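Local atomic coordinates of ParB domain protein nuclease (PDB entry 5K5D), a protein that probably takes part in archaeal DNA segregation as a pNOB8-like partition protein with a ParB-N domain. Residues Gln88-Asp91 with Lys92-Leu96; Glu179-Glu183 with Asn184-Ser188. The protein carries 4 engineered substitutions. All coordinates share one frame; numbering follows the deposited sequence.

Interaction 1: residues Gln88-Asp91 with Lys92-Leu96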
ATOM      1  N   GLN B  88       8.284  11.688 -15.354  1.00 55.20           N
ATOM      2  CA  GLN B  88       9.608  12.079 -14.890  1.00 57.22           C
ATOM      3  C   GLN B  88       9.637  12.252 -13.376  1.00 59.01           C
ATOM      4  O   GLN B  88      10.594  11.845 -12.716  1.00 63.00           O
ATOM      5  CB  GLN B  88      10.071  13.357 -15.587  1.00 62.87           C
ATOM      6  CG  GLN B  88      10.296  13.193 -17.083  1.00 71.88           C
ATOM      7  CD  GLN B  88      10.979  14.394 -17.703  1.00 82.20           C
ATOM      8  OE1 GLN B  88      12.199  14.540 -17.618  1.00 85.80           O
ATOM      9  NE2 GLN B  88      10.195  15.263 -18.330  1.00 84.83           N
ATOM     10  N   GLU B  89       8.586  12.853 -12.829  1.00 56.32           N
ATOM     11  CA  GLU B  89       8.464  13.014 -11.384  1.00 56.98           C
ATOM     12  C   GLU B  89       7.421  12.056 -10.798  1.00 51.33           C
ATOM     13  O   GLU B  89       6.494  12.484 -10.111  1.00 52.61           O
ATOM     14  CB  GLU B  89       8.113  14.464 -11.030  1.00 58.25           C
ATOM     15  CG  GLU B  89       9.250  15.457 -11.249  1.00 61.77           C
ATOM     16  CD  GLU B  89       8.783  16.907 -11.177  1.00 65.10           C
ATOM     17  OE1 GLU B  89       8.170  17.389 -12.152  1.00 68.24           O
ATOM     18  OE2 GLU B  89       9.030  17.567 -10.148  1.00 67.29           O
ATOM     19  N   ARG B  90       7.579  10.765 -11.072  1.00 40.28           N
ATOM     20  CA  ARG B  90       6.674   9.752 -10.538  1.00 37.50           C
ATOM     21  C   ARG B  90       6.357   9.977  -9.065  1.00 43.70           C
ATOM     22  O   ARG B  90       5.207   9.856  -8.644  1.00 45.39           O
ATOM     23  CB  ARG B  90       7.268   8.357 -10.715  1.00 35.80           C
ATOM     24  CG  ARG B  90       7.344   7.888 -12.152  1.00 48.25           C
ATOM     25  CD  ARG B  90       6.001   7.403 -12.679  1.00 54.19           C
ATOM     26  NE  ARG B  90       5.948   5.949 -12.744  1.00 55.74           N
ATOM     27  CZ  ARG B  90       5.022   5.275 -13.415  1.00 60.74           C
ATOM     28  NH1 ARG B  90       4.085   5.936 -14.079  1.00 59.28           N
ATOM     29  NH2 ARG B  90       5.035   3.946 -13.430  1.00 62.23           N
ATOM     30  N   ASP B  91       7.386  10.288  -8.284  1.00 43.49           N
ATOM     31  CA  ASP B  91       7.220  10.455  -6.846  1.00 46.71           C
ATOM     32  C   ASP B  91       6.034  11.354  -6.525  1.00 41.81           C
ATOM     33  O   ASP B  91       5.325  11.128  -5.540  1.00 43.75           O
ATOM     34  CB  ASP B  91       8.507  10.977  -6.185  1.00 56.57           C
ATOM     35  CG  ASP B  91       9.017  12.262  -6.814  1.00 65.44           C
ATOM     36  OD1 ASP B  91       9.127  12.318  -8.057  1.00 70.14           O
ATOM     37  OD2 ASP B  91       9.314  13.221  -6.065  1.00 66.71           O
ATOM     38  N   LYS B  92       5.810  12.361  -7.364  1.00 28.50           N
ATOM     39  CA  LYS B  92       4.689  13.273  -7.169  1.00 33.62           C
ATOM     40  C   LYS B  92       3.345  12.602  -7.450  1.00 32.25           C
ATOM     41  O   LYS B  92       2.371  12.827  -6.733  1.00 33.17           O
ATOM     42  CB  LYS B  92       4.859  14.529  -8.022  1.00 42.81           C
ATOM     43  CG  LYS B  92       5.928  15.485  -7.507  1.00 42.00           C
ATOM     44  CD  LYS B  92       6.054  16.694  -8.412  1.00 47.23           C
ATOM     45  CE  LYS B  92       6.913  17.777  -7.778  1.00 57.05           C
ATOM     46  NZ  LYS B  92       8.294  17.304  -7.498  1.00 58.35           N
ATOM     47  N   ALA B  93       3.295  11.772  -8.489  1.00 34.77           N
ATOM     48  CA  ALA B  93       2.075  11.031  -8.802  1.00 35.20           C
ATOM     49  C   ALA B  93       1.773  10.053  -7.674  1.00 27.17           C
ATOM     50  O   ALA B  93       0.629   9.916  -7.242  1.00 23.18           O
ATOM     51  CB  ALA B  93       2.216  10.294 -10.123  1.00 38.31           C
ATOM     52  N   TYR B  94       2.818   9.383  -7.202  1.00 26.57           N
ATOM     53  CA  TYR B  94       2.718   8.480  -6.065  1.00 26.25           C
ATOM     54  C   TYR B  94       2.109   9.156  -4.841  1.00 29.64           C
ATOM     55  O   TYR B  94       1.282   8.568  -4.145  1.00 33.92           O
ATOM     56  CB  TYR B  94       4.097   7.924  -5.717  1.00 26.15           C
ATOM     57  CG  TYR B  94       4.662   7.018  -6.783  1.00 36.87           C
ATOM     58  CD1 TYR B  94       6.021   7.006  -7.069  1.00 35.40           C
ATOM     59  CD2 TYR B  94       3.832   6.175  -7.507  1.00 34.82           C
ATOM     60  CE1 TYR B  94       6.534   6.178  -8.049  1.00 36.50           C
ATOM     61  CE2 TYR B  94       4.336   5.344  -8.484  1.00 40.55           C
ATOM     62  CZ  TYR B  94       5.686   5.349  -8.752  1.00 43.14           C
ATOM     63  OH  TYR B  94       6.183   4.519  -9.725  1.00 48.37           O
ATOM     64  N   GLU B  95       2.513  10.396  -4.583  1.00 38.80           N
ATOM     65  CA  GLU B  95       2.039  11.105  -3.399  1.00 38.75           C
ATOM     66  C   GLU B  95       0.569  11.466  -3.521  1.00 37.21           C
ATOM     67  O   GLU B  95      -0.192  11.335  -2.562  1.00 38.35           O
ATOM     68  CB  GLU B  95       2.900  12.340  -3.124  1.00 38.06           C
ATOM     69  CG  GLU B  95       4.275  11.976  -2.584  1.00 45.31           C
ATOM     70  CD  GLU B  95       5.343  12.999  -2.917  1.00 61.19           C
ATOM     71  OE1 GLU B  95       5.005  14.189  -3.107  1.00 59.83           O
ATOM     72  OE2 GLU B  95       6.526  12.604  -2.993  1.00 68.04           O
ATOM     73  N   LEU B  96       0.174  11.906  -4.711  1.00 40.13           N
ATOM     74  CA  LEU B  96      -1.221  12.227  -4.982  1.00 34.12           C
ATOM     75  C   LEU B  96      -2.122  11.013  -4.797  1.00 32.92           C
ATOM     76  O   LEU B  96      -3.164  11.103  -4.157  1.00 37.72           O
ATOM     77  CB  LEU B  96      -1.378  12.806  -6.386  1.00 26.64           C
ATOM     78  CG  LEU B  96      -0.785  14.205  -6.533  1.00 28.42           C
ATOM     79  CD1 LEU B  96      -0.901  14.699  -7.967  1.00 24.68           C
ATOM     80  CD2 LEU B  96      -1.478  15.158  -5.567  1.00 25.45           C
TER

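Interaction 2: residues Glu179-Glu183 with Asn184-Ser188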
ATOM      1  N   GLU B 179       6.557  10.419   6.803  1.00 47.58           N
ATOM      2  CA  GLU B 179       6.476  11.524   5.852  1.00 53.36           C
ATOM      3  C   GLU B 179       5.163  11.512   5.076  1.00 54.29           C
ATOM      4  O   GLU B 179       4.592  12.565   4.792  1.00 52.91           O
ATOM      5  CB  GLU B 179       7.654  11.475   4.878  1.00 57.59           C
ATOM      6  CG  GLU B 179       9.006  11.675   5.538  1.00 64.81           C
ATOM      7  CD  GLU B 179      10.157  11.390   4.596  1.00 70.83           C
ATOM      8  OE1 GLU B 179       9.911  10.792   3.525  1.00 72.43           O
ATOM      9  OE2 GLU B 179      11.303  11.760   4.922  1.00 73.61           O
ATOM     10  N   LEU B 180       4.693  10.314   4.737  1.00 54.23           N
ATOM     11  CA  LEU B 180       3.484  10.141   3.938  1.00 46.42           C
ATOM     12  C   LEU B 180       2.205  10.252   4.761  1.00 47.64           C
ATOM     13  O   LEU B 180       1.108  10.351   4.207  1.00 46.95           O
ATOM     14  CB  LEU B 180       3.512   8.783   3.242  1.00 45.26           C
ATOM     15  CG  LEU B 180       4.461   8.642   2.056  1.00 45.37           C
ATOM     16  CD1 LEU B 180       4.535   7.186   1.613  1.00 40.74           C
ATOM     17  CD2 LEU B 180       4.000   9.538   0.916  1.00 42.94           C
ATOM     18  N   ASP B 181       2.348  10.228   6.081  1.00 49.04           N
ATOM     19  CA  ASP B 181       1.201  10.230   6.978  1.00 49.82           C
ATOM     20  C   ASP B 181       1.601  10.800   8.334  1.00 54.87           C
ATOM     21  O   ASP B 181       1.561  10.104   9.347  1.00 59.68           O
ATOM     22  CB  ASP B 181       0.664   8.805   7.137  1.00 46.04           C
ATOM     23  CG  ASP B 181      -0.567   8.733   8.022  1.00 49.25           C
ATOM     24  OD1 ASP B 181      -1.437   9.626   7.919  1.00 54.36           O
ATOM     25  OD2 ASP B 181      -0.662   7.782   8.823  1.00 44.34           O
ATOM     26  N   LYS B 182       1.989  12.070   8.349  1.00 55.12           N
ATOM     27  CA  LYS B 182       2.489  12.697   9.567  1.00 60.16           C
ATOM     28  C   LYS B 182       1.402  12.857  10.627  1.00 67.25           C
ATOM     29  O   LYS B 182       1.634  12.608  11.810  1.00 64.89           O
ATOM     30  CB  LYS B 182       3.124  14.051   9.247  1.00 62.87           C
ATOM     31  CG  LYS B 182       4.234  13.971   8.214  1.00 66.25           C
ATOM     32  CD  LYS B 182       4.884  15.320   7.961  1.00 71.10           C
ATOM     33  CE  LYS B 182       5.958  15.209   6.888  1.00 73.20           C
ATOM     34  NZ  LYS B 182       6.650  16.504   6.646  1.00 77.55           N
ATOM     35  N   GLU B 183       0.215  13.268  10.195  1.00 74.37           N
ATOM     36  CA  GLU B 183      -0.895  13.509  11.112  1.00 75.98           C
ATOM     37  C   GLU B 183      -1.600  12.215  11.513  1.00 70.27           C
ATOM     38  O   GLU B 183      -2.678  12.241  12.107  1.00 68.46           O
ATOM     39  CB  GLU B 183      -1.884  14.500  10.493  1.00 80.87           C
ATOM     40  CG  GLU B 183      -1.301  15.892  10.293  1.00 86.00           C
ATOM     41  CD  GLU B 183      -2.110  16.739   9.331  1.00 93.81           C
ATOM     42  OE1 GLU B 183      -2.646  16.178   8.350  1.00 98.67           O
ATOM     43  OE2 GLU B 183      -2.209  17.967   9.554  1.00 90.87           O
ATOM     44  N   ASN B 184      -0.980  11.085  11.186  1.00 65.41           N
ATOM     45  CA  ASN B 184      -1.509   9.778  11.563  1.00 61.76           C
ATOM     46  C   ASN B 184      -2.972   9.564  11.181  1.00 58.89           C
ATOM     47  O   ASN B 184      -3.699   8.843  11.863  1.00 58.17           O
ATOM     48  CB  ASN B 184      -1.331   9.544  13.066  1.00 62.28           C
ATOM     49  CG  ASN B 184       0.123   9.396  13.467  1.00 59.79           C
ATOM     50  OD1 ASN B 184       0.724   8.338  13.278  1.00 54.26           O
ATOM     51  ND2 ASN B 184       0.693  10.454  14.034  1.00 56.91           N
ATOM     52  N   LYS B 185      -3.405  10.183  10.089  1.00 55.85           N
ATOM     53  CA  LYS B 185      -4.791  10.050   9.658  1.00 57.60           C
ATOM     54  C   LYS B 185      -5.045   8.727   8.930  1.00 61.64           C
ATOM     55  O   LYS B 185      -6.191   8.298   8.790  1.00 65.83           O
ATOM     56  CB  LYS B 185      -5.200  11.238   8.784  1.00 55.30           C
ATOM     57  CG  LYS B 185      -5.321  12.551   9.546  1.00 59.75           C
ATOM     58  CD  LYS B 185      -5.608  13.715   8.610  1.00 66.45           C
ATOM     59  CE  LYS B 185      -6.053  14.947   9.382  1.00 69.29           C
ATOM     60  NZ  LYS B 185      -7.364  14.730  10.063  1.00 65.26           N
ATOM     61  N   ALA B 186      -3.975   8.084   8.475  1.00 56.81           N
ATOM     62  CA  ALA B 186      -4.086   6.819   7.757  1.00 53.53           C
ATOM     63  C   ALA B 186      -3.782   5.632   8.669  1.00 57.88           C
ATOM     64  O   ALA B 186      -4.461   4.605   8.622  1.00 54.89           O
ATOM     65  CB  ALA B 186      -3.158   6.816   6.561  1.00 49.22           C
ATOM     66  N   LEU B 187      -2.751   5.783   9.492  1.00 62.02           N
ATOM     67  CA  LEU B 187      -2.361   4.752  10.442  1.00 63.37           C
ATOM     68  C   LEU B 187      -1.851   5.381  11.725  1.00 63.43           C
ATOM     69  O   LEU B 187      -1.764   6.602  11.835  1.00 67.61           O
ATOM     70  CB  LEU B 187      -1.277   3.853   9.850  1.00 66.25           C
ATOM     71  CG  LEU B 187      -1.680   2.941   8.695  1.00 64.88           C
ATOM     72  CD1 LEU B 187      -0.466   2.180   8.192  1.00 63.83           C
ATOM     73  CD2 LEU B 187      -2.778   1.981   9.126  1.00 66.10           C
ATOM     74  N   SER B 188      -1.507   4.539  12.692  1.00 61.45           N
ATOM     75  CA  SER B 188      -1.010   5.017  13.971  1.00 61.67           C
ATOM     76  C   SER B 188       0.505   4.929  14.013  1.00 65.81           C
ATOM     77  O   SER B 188       1.128   4.353  13.123  1.00 65.17           O
ATOM     78  CB  SER B 188      -1.610   4.201  15.117  1.00 63.99           C
ATOM     79  OG  SER B 188      -1.130   2.867  15.103  1.00 60.84           O
TER

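Interaction 1: residues Gln88-Asp91 with Lys92-Leu96
Glu89 OE2 takes the ammonium group of Lys92 in a salt bridge, with Lys92 NZ 2.8 Å from the oxygen and arriving from above the carboxylate plane. The two side chains run side by side and point the same way. The lysine runs extended from CG to CE and turns at its last torsion (chi4 60°), which brings NZ to the oxygen; CE, already beside it, lies close to the same atom, while Glu89 CD rests near Lys92 CD. The same two residues are joined through the backbone: Lys92 N donates to Glu89 O at 2.8 Å, from well above the carbonyl plane. Phe84 packs on both side chains.

One residue further on, Tyr94 N bonds to Arg90 O at 2.8 Å, an almost straight link with an N-H...O angle of 172°. That carbonyl oxygen also sits over one face of the Tyr94 ring, and Arg90 CB touches ring atom Tyr94 CE1 at 3.5 Å. Guanidinium and ring planes are inclined 61° to each other, with Arg90 NE 3.3 Å from Tyr94 OH. The polar ends are held mainly by Asp22 and by helix 23-26: Arg90 forms salt bridges with Asp22 and Glu24, and Tyr94 OH hydrogen-bonds to Glu24, so one carboxylate fixes both tips.

Asp91 O accepts the more bent bond from Glu95 N at 3.1 Å. The side chains of Asp91 and Glu95 lie alongside and point the same way, with their carboxylate planes nearly perpendicular, and Asp91 OD2 comes within 4.2 Å of Glu95 OE2; this proximity of like charges is probably offset in part by nearby Lys92. Both side chains pack on Ile123 of helix 109-128. The pattern is that of a helix's first turn, where i to i+4 bonds take over within the ParB-like N-terminal domain.

Interaction 2: residues Glu179-Glu183 with Asn184-Ser188
Asp181 turns its carboxylate across the loop after helix 170-180, which opens with a type I beta turn from Asp181 to Asn184, and holds the backbone beyond it. With CG anti to the backbone N (chi1 -178°), the group faces the amides of the following residues. Ala186 N donates to Asp181 OD1 at 3.0 Å and Leu187 N to Asp181 OD2 at 3.0 Å, each on the syn side of its oxygen and about 33° out of the carboxylate plane. Successive amides thus engage both oxygens, which fixes the rotation of the group, and Ala186 CB lies against its carbon at 3.5 Å from Asp181 CG. The buried charge has a further partner in Lys192 of helix 189-201, whose NZ also bonds to Asn184 OD1.

Within the turn, Asn184 N reaches Asp181 O at 3.3 Å, from far above the carbonyl plane. Asn184 has a left-handed backbone conformation (phi 52°), which swings the chain back toward the aspartate. On the exposed side, Glu183 and Lys185 run alongside, pointing the same way, and touch through the aliphatic part of the lysine: Glu183 OE1 stands 3.8 Å from Lys185 CE.

In the fold
From the N terminus, the chain passes through the small mixed sheet before reaching interaction 1, which forms the start of helix 90-99 just after strand 76-82. Helix 109-128 follows, then the two-stranded sheet 159-161 and 167-169, and helix 170-180 leads into interaction 2, the loop before helix 189-201. The two contacts are local and in series, neither nested nor crossed. Their centres are about 18 Å apart, yet Glu95 CG meets Leu180 CD2 at 4.3 Å. Helix 109-128 packs against both, its Phe116 meeting Leu180 and Leu187. Trp98 of helix 90-99 also bonds to Leu180 O, tying the end of helix 170-180 to the ParB-like N-terminal part.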